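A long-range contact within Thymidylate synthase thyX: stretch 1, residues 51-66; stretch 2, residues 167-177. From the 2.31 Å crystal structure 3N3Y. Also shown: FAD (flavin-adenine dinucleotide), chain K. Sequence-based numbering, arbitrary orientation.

Stretch 1 (51-66) GNIFRHSSTLEHLYYN
Stretch 2, residues 167-177: AYSINARSLQN

The most unusual feature of this contact is Arg173, whose guanidinium is sandwiched between FAD and the backbone of Ser57 and Ser58. Its chain is extended, with chi1 to chi3 all t (-177°, -179°, -167°) and chi4 at -162°, so the charged group is carried from the first turn of a helix across to the 3-10 segment 54-62. There NH1 donates to Glu61 OE2 at 2.8 Å (N-H...O 151°), forming a salt bridge, and also to FAD O2P at 3.0 Å (176°), while NH2 donates to FAD O1P at 3.1 Å (164°). One face of the guanidinium lies against Ser57 C and Ser58 CA; FAD C2B lies over the opposite face. Two anionic partners, a carboxylate and a phosphate, suit a buried cation, and Arg173 gives up 135 Å² to the other stretch, the largest share of any residue.

Glu61 reaches this site with chi1 m (-65°), chi2 t (172°) and chi3 5°; its CA-to-CB bond points sideways, but the carboxylate comes nearer. The CA-to-CB bond of Ser57 (chi1 p, 49°) points toward stretch 2. Its OG donates to Phe54 O at 2.8 Å and lies 3.1 Å from both NE and NH2 of Arg173, a small polar group fitted beside the guanidinium. Phe54 (chi1 t, chi2 74°) brings CZ to 4.0 Å from Arg173 NH2.

Downstream, strand 64-66 runs antiparallel to strand 167-171, at 168° between N-to-C directions and 4.6 Å at closest approach. The register pairs Tyr64 with Asn171 (CA-CA 4.1 Å), Tyr65 with Ile170 (5.4 Å) and Asn66 with Ser169 (4.5 Å). The middle pair is hydrogen-bonded both ways: Tyr65 N to Ile170 O at 2.8 Å and Ile170 N to Tyr65 O at 3.0 Å, with angles of 157° and 156°. Phi/psi values of -125/127 at Tyr65 and -155/145 at Ile170 are extended. Just beyond, Ala172 N donates to Leu63 O at 2.7 Å (136°), tying the start of the helix to the residue before strand 64-66.

Tyr64, Asn66, Ser169 and Asn171 share one face of the sheet. Asn66 (chi1 m, chi2 96°) donates from ND2 to Ser169 OG at 2.9 Å; Ser169 is also m. Asn171 (chi1 p, chi2 41°) serves as N-cap: its OD1 accepts from Ser174 N at 2.9 Å (168°), and its ND2 donates to FAD N1A at 2.8 Å (171°). An amide can accept at one end and donate at the other, so this side chain both caps the helix and binds the adenine.

Tyr65 (chi1 m, chi2 -83°) and Ile170 (t, t) lie on the other face. Tyr65 CE2 packs 3.8 Å from Ala172 CB, and Tyr65 CD2 lies 4.0 Å from Leu175 CD2. Ala172 CB also meets Leu63 CB at 3.7 Å and Leu60 CB at 4.2 Å. The whole contact buries 816 Å², both sides summed.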

# COMPACT_ATOMS: atom_id res chain seq x y z
N GLY A 51 5.11 7.59 -18.91
CA GLY A 51 4.77 7.84 -17.52
C GLY A 51 3.40 8.47 -17.32
O GLY A 51 2.81 8.37 -16.25
N ASN A 52 2.87 9.12 -18.36
CA ASN A 52 1.58 9.81 -18.25
C ASN A 52 0.41 9.10 -18.94
O ASN A 52 -0.70 9.61 -18.94
CB ASN A 52 1.70 11.25 -18.74
CG ASN A 52 2.60 12.10 -17.85
OD1 ASN A 52 2.96 11.70 -16.73
ND2 ASN A 52 2.97 13.28 -18.34
N ILE A 53 0.67 7.94 -19.55
CA ILE A 53 -0.42 7.05 -19.92
C ILE A 53 -0.80 6.35 -18.63
O ILE A 53 0.07 5.77 -17.97
CB ILE A 53 0.01 5.95 -20.91
CG1 ILE A 53 0.81 6.54 -22.08
CG2 ILE A 53 -1.22 5.19 -21.41
CD1 ILE A 53 0.11 7.70 -22.78
N PHE A 54 -2.07 6.39 -18.25
CA PHE A 54 -2.43 5.86 -16.94
C PHE A 54 -2.01 4.41 -16.73
O PHE A 54 -1.41 4.08 -15.71
CB PHE A 54 -3.91 6.03 -16.57
CG PHE A 54 -4.19 5.56 -15.17
CD1 PHE A 54 -3.78 6.32 -14.08
CD2 PHE A 54 -4.79 4.32 -14.94
CE1 PHE A 54 -4.00 5.87 -12.77
CE2 PHE A 54 -5.01 3.86 -13.63
CZ PHE A 54 -4.62 4.64 -12.55
N ARG A 55 -2.32 3.55 -17.70
CA ARG A 55 -2.02 2.13 -17.55
C ARG A 55 -0.53 1.88 -17.31
O ARG A 55 -0.15 0.84 -16.80
CB ARG A 55 -2.51 1.32 -18.76
CG ARG A 55 -1.62 1.43 -20.01
CD ARG A 55 -2.13 0.50 -21.11
NE ARG A 55 -3.56 0.72 -21.33
CZ ARG A 55 -4.05 1.63 -22.17
NH1 ARG A 55 -3.22 2.40 -22.87
NH2 ARG A 55 -5.36 1.77 -22.30
N HIS A 56 0.31 2.86 -17.66
CA HIS A 56 1.75 2.68 -17.56
C HIS A 56 2.44 3.60 -16.55
O HIS A 56 3.67 3.67 -16.52
CB HIS A 56 2.42 2.81 -18.93
CG HIS A 56 1.94 1.81 -19.94
ND1 HIS A 56 1.90 0.45 -19.69
CD2 HIS A 56 1.53 1.97 -21.23
CE1 HIS A 56 1.47 -0.18 -20.77
NE2 HIS A 56 1.23 0.71 -21.71
N SER A 57 1.65 4.28 -15.72
CA SER A 57 2.21 5.22 -14.74
C SER A 57 3.02 4.55 -13.62
O SER A 57 3.80 5.22 -12.93
CB SER A 57 1.13 6.12 -14.15
OG SER A 57 0.02 5.38 -13.72
N SER A 58 2.85 3.25 -13.46
CA SER A 58 3.64 2.49 -12.50
C SER A 58 5.14 2.45 -12.83
O SER A 58 5.96 2.12 -11.98
CB SER A 58 3.10 1.07 -12.38
OG SER A 58 3.09 0.45 -13.64
N THR A 59 5.51 2.78 -14.06
CA THR A 59 6.93 2.93 -14.40
C THR A 59 7.60 4.09 -13.65
O THR A 59 8.81 4.07 -13.42
CB THR A 59 7.15 3.16 -15.92
OG1 THR A 59 6.40 4.31 -16.34
CG2 THR A 59 6.71 1.93 -16.71
N LEU A 60 6.81 5.10 -13.28
CA LEU A 60 7.32 6.27 -12.56
C LEU A 60 7.72 5.94 -11.12
O LEU A 60 8.50 6.66 -10.50
CB LEU A 60 6.28 7.39 -12.53
CG LEU A 60 5.95 8.06 -13.86
CD1 LEU A 60 4.61 8.80 -13.78
CD2 LEU A 60 7.07 9.01 -14.25
N GLU A 61 7.18 4.84 -10.59
CA GLU A 61 7.44 4.44 -9.22
C GLU A 61 8.90 4.12 -8.98
O GLU A 61 9.33 4.03 -7.83
CB GLU A 61 6.60 3.23 -8.86
CG GLU A 61 5.10 3.47 -8.86
CD GLU A 61 4.33 2.18 -8.68
OE1 GLU A 61 4.98 1.13 -8.45
OE2 GLU A 61 3.09 2.21 -8.77
N HIS A 62 9.67 3.93 -10.05
CA HIS A 62 11.09 3.63 -9.88
C HIS A 62 11.90 4.84 -9.46
O HIS A 62 13.01 4.70 -8.95
CB HIS A 62 11.69 3.00 -11.14
CG HIS A 62 11.04 1.72 -11.55
ND1 HIS A 62 11.36 0.51 -10.98
CD2 HIS A 62 10.06 1.46 -12.45
CE1 HIS A 62 10.62 -0.44 -11.52
NE2 HIS A 62 9.82 0.11 -12.41
N LEU A 63 11.35 6.03 -9.70
CA LEU A 63 11.96 7.29 -9.24
C LEU A 63 11.53 7.61 -7.81
O LEU A 63 10.34 7.76 -7.54
CB LEU A 63 11.60 8.44 -10.18
CG LEU A 63 11.90 8.17 -11.66
CD1 LEU A 63 11.44 9.31 -12.55
CD2 LEU A 63 13.39 7.91 -11.85
N TYR A 64 12.51 7.73 -6.92
CA TYR A 64 12.28 7.95 -5.50
C TYR A 64 12.97 9.24 -5.03
O TYR A 64 14.10 9.51 -5.39
CB TYR A 64 12.89 6.81 -4.72
CG TYR A 64 12.27 6.54 -3.38
CD1 TYR A 64 10.89 6.39 -3.25
CD2 TYR A 64 13.06 6.42 -2.23
CE1 TYR A 64 10.31 6.13 -2.03
CE2 TYR A 64 12.49 6.15 -0.99
CZ TYR A 64 11.11 6.00 -0.90
OH TYR A 64 10.52 5.73 0.32
N TYR A 65 12.29 10.00 -4.18
CA TYR A 65 12.86 11.26 -3.68
C TYR A 65 12.90 11.32 -2.16
O TYR A 65 11.88 11.11 -1.51
CB TYR A 65 12.05 12.43 -4.19
CG TYR A 65 11.95 12.45 -5.69
CD1 TYR A 65 12.97 13.00 -6.47
CD2 TYR A 65 10.85 11.91 -6.33
CE1 TYR A 65 12.88 13.04 -7.84
CE2 TYR A 65 10.75 11.92 -7.71
CZ TYR A 65 11.77 12.48 -8.46
OH TYR A 65 11.65 12.49 -9.82
N ASN A 66 14.07 11.60 -1.61
CA ASN A 66 14.23 11.85 -0.18
C ASN A 66 14.30 13.34 0.16
O ASN A 66 15.28 14.01 -0.16
CB ASN A 66 15.49 11.17 0.34
CG ASN A 66 15.62 9.74 -0.14
OD1 ASN A 66 16.30 9.47 -1.13
ND2 ASN A 66 14.95 8.82 0.55
N ALA A 167 11.66 13.94 7.82
CA ALA A 167 12.15 13.37 6.58
C ALA A 167 10.94 12.75 5.87
O ALA A 167 10.13 12.02 6.48
CB ALA A 167 13.22 12.33 6.86
N TYR A 168 10.81 13.06 4.60
CA TYR A 168 9.69 12.59 3.81
C TYR A 168 10.24 11.95 2.54
O TYR A 168 10.95 12.59 1.78
CB TYR A 168 8.80 13.79 3.45
CG TYR A 168 7.48 13.45 2.81
CD1 TYR A 168 6.50 12.75 3.53
CD2 TYR A 168 7.18 13.85 1.51
CE1 TYR A 168 5.28 12.45 2.96
CE2 TYR A 168 5.95 13.56 0.94
CZ TYR A 168 5.01 12.85 1.67
OH TYR A 168 3.80 12.54 1.13
N SER A 169 9.92 10.68 2.30
CA SER A 169 10.35 10.02 1.07
C SER A 169 9.16 9.55 0.27
O SER A 169 8.20 9.00 0.82
CB SER A 169 11.28 8.85 1.37
OG SER A 169 12.45 9.31 2.02
N ILE A 170 9.24 9.73 -1.04
CA ILE A 170 8.10 9.47 -1.89
C ILE A 170 8.56 9.16 -3.33
O ILE A 170 9.56 9.72 -3.81
CB ILE A 170 7.11 10.67 -1.83
CG1 ILE A 170 5.83 10.41 -2.63
CG2 ILE A 170 7.80 11.97 -2.28
CD1 ILE A 170 4.81 11.51 -2.47
N ASN A 171 7.86 8.25 -4.00
CA ASN A 171 8.18 7.96 -5.40
C ASN A 171 7.48 8.93 -6.36
O ASN A 171 6.58 9.66 -5.95
CB ASN A 171 7.94 6.48 -5.74
CG ASN A 171 6.46 6.12 -5.92
OD1 ASN A 171 5.68 6.86 -6.51
ND2 ASN A 171 6.10 4.95 -5.44
N ALA A 172 7.89 8.95 -7.62
CA ALA A 172 7.43 9.98 -8.57
C ALA A 172 5.96 9.89 -8.91
O ALA A 172 5.31 10.91 -9.11
CB ALA A 172 8.25 9.97 -9.83
N ARG A 173 5.42 8.69 -8.97
CA ARG A 173 4.00 8.52 -9.23
C ARG A 173 3.14 9.03 -8.07
O ARG A 173 2.10 9.66 -8.28
CB ARG A 173 3.69 7.06 -9.49
CG ARG A 173 2.24 6.77 -9.85
CD ARG A 173 2.04 5.27 -10.06
NE ARG A 173 0.77 4.99 -10.69
CZ ARG A 173 0.17 3.80 -10.69
NH1 ARG A 173 0.73 2.77 -10.07
NH2 ARG A 173 -1.00 3.65 -11.31
N SER A 174 3.55 8.74 -6.85
CA SER A 174 2.81 9.22 -5.69
C SER A 174 3.00 10.73 -5.55
O SER A 174 2.06 11.45 -5.24
CB SER A 174 3.26 8.52 -4.42
OG SER A 174 2.37 8.82 -3.36
N LEU A 175 4.22 11.19 -5.81
CA LEU A 175 4.50 12.63 -5.77
C LEU A 175 3.61 13.39 -6.74
O LEU A 175 3.13 14.47 -6.42
CB LEU A 175 5.97 12.95 -6.02
CG LEU A 175 6.37 14.42 -5.91
CD1 LEU A 175 5.95 15.03 -4.56
CD2 LEU A 175 7.87 14.55 -6.09
N GLN A 176 3.36 12.82 -7.92
CA GLN A 176 2.46 13.49 -8.87
C GLN A 176 1.07 13.66 -8.27
O GLN A 176 0.49 14.72 -8.39
CB GLN A 176 2.32 12.73 -10.19
CG GLN A 176 3.54 12.79 -11.08
CD GLN A 176 3.29 12.14 -12.44
OE1 GLN A 176 3.89 12.51 -13.45
NE2 GLN A 176 2.38 11.17 -12.47
N ASN A 177 0.54 12.59 -7.67
CA ASN A 177 -0.75 12.61 -7.00
C ASN A 177 -0.78 13.71 -5.93
O ASN A 177 -1.63 14.59 -5.96
CB ASN A 177 -1.07 11.21 -6.41
CG ASN A 177 -2.48 11.13 -5.74
OD1 ASN A 177 -3.50 11.44 -6.36
ND2 ASN A 177 -2.51 10.71 -4.48
PA FAD K . -2.74 -1.18 -8.04
O1A FAD K . -3.90 -2.00 -7.51
O2A FAD K . -1.40 -1.86 -7.88
O5B FAD K . -2.70 0.23 -7.29
C5B FAD K . -3.89 0.97 -7.14
C4B FAD K . -3.49 2.43 -7.08
O4B FAD K . -2.66 2.63 -5.94
C3B FAD K . -2.64 2.82 -8.29
O3B FAD K . -3.43 3.32 -9.34
C2B FAD K . -1.68 3.84 -7.73
O2B FAD K . -2.31 5.09 -7.68
C1B FAD K . -1.55 3.42 -6.28
N9A FAD K . -0.31 2.70 -5.95
C8A FAD K . -0.20 1.39 -5.55
N7A FAD K . 1.10 1.13 -5.31
C5A FAD K . 1.82 2.26 -5.56
C6A FAD K . 3.17 2.56 -5.49
N6A FAD K . 4.03 1.70 -4.93
N1A FAD K . 3.60 3.83 -5.81
C2A FAD K . 2.70 4.79 -6.21
N3A FAD K . 1.36 4.48 -6.29
C4A FAD K . 0.94 3.25 -5.96
N1 FAD K . 3.16 -4.10 -16.43
C2 FAD K . 4.44 -4.39 -16.88
O2 FAD K . 5.35 -4.56 -16.09
N3 FAD K . 4.71 -4.47 -18.23
C4 FAD K . 3.71 -4.28 -19.15
O4 FAD K . 3.98 -4.36 -20.34
C4X FAD K . 2.41 -4.00 -18.72
N5 FAD K . 1.40 -3.81 -19.65
C5X FAD K . 0.12 -3.55 -19.20
C6 FAD K . -0.90 -3.36 -20.12
C7 FAD K . -2.19 -3.10 -19.69
C7M FAD K . -3.29 -2.90 -20.70
C8 FAD K . -2.47 -3.01 -18.32
C8M FAD K . -3.86 -2.71 -17.86
C9 FAD K . -1.45 -3.18 -17.39
C9A FAD K . -0.15 -3.46 -17.82
N10 FAD K . 0.87 -3.64 -16.90
C10 FAD K . 2.14 -3.92 -17.35
C1' FAD K . 0.61 -3.59 -15.41
C2' FAD K . 0.52 -2.19 -14.83
O2' FAD K . 1.74 -1.50 -15.02
C3' FAD K . 0.19 -2.25 -13.33
O3' FAD K . 1.21 -2.88 -12.59
C4' FAD K . -1.14 -2.94 -13.03
O4' FAD K . -2.09 -2.51 -13.97
C5' FAD K . -1.68 -2.47 -11.70
O5' FAD K . -2.09 -1.11 -11.88
P FAD K . -2.15 -0.09 -10.63
O1P FAD K . -2.82 1.20 -11.05
O2P FAD K . -0.75 0.14 -10.13
O3P FAD K . -3.12 -0.82 -9.57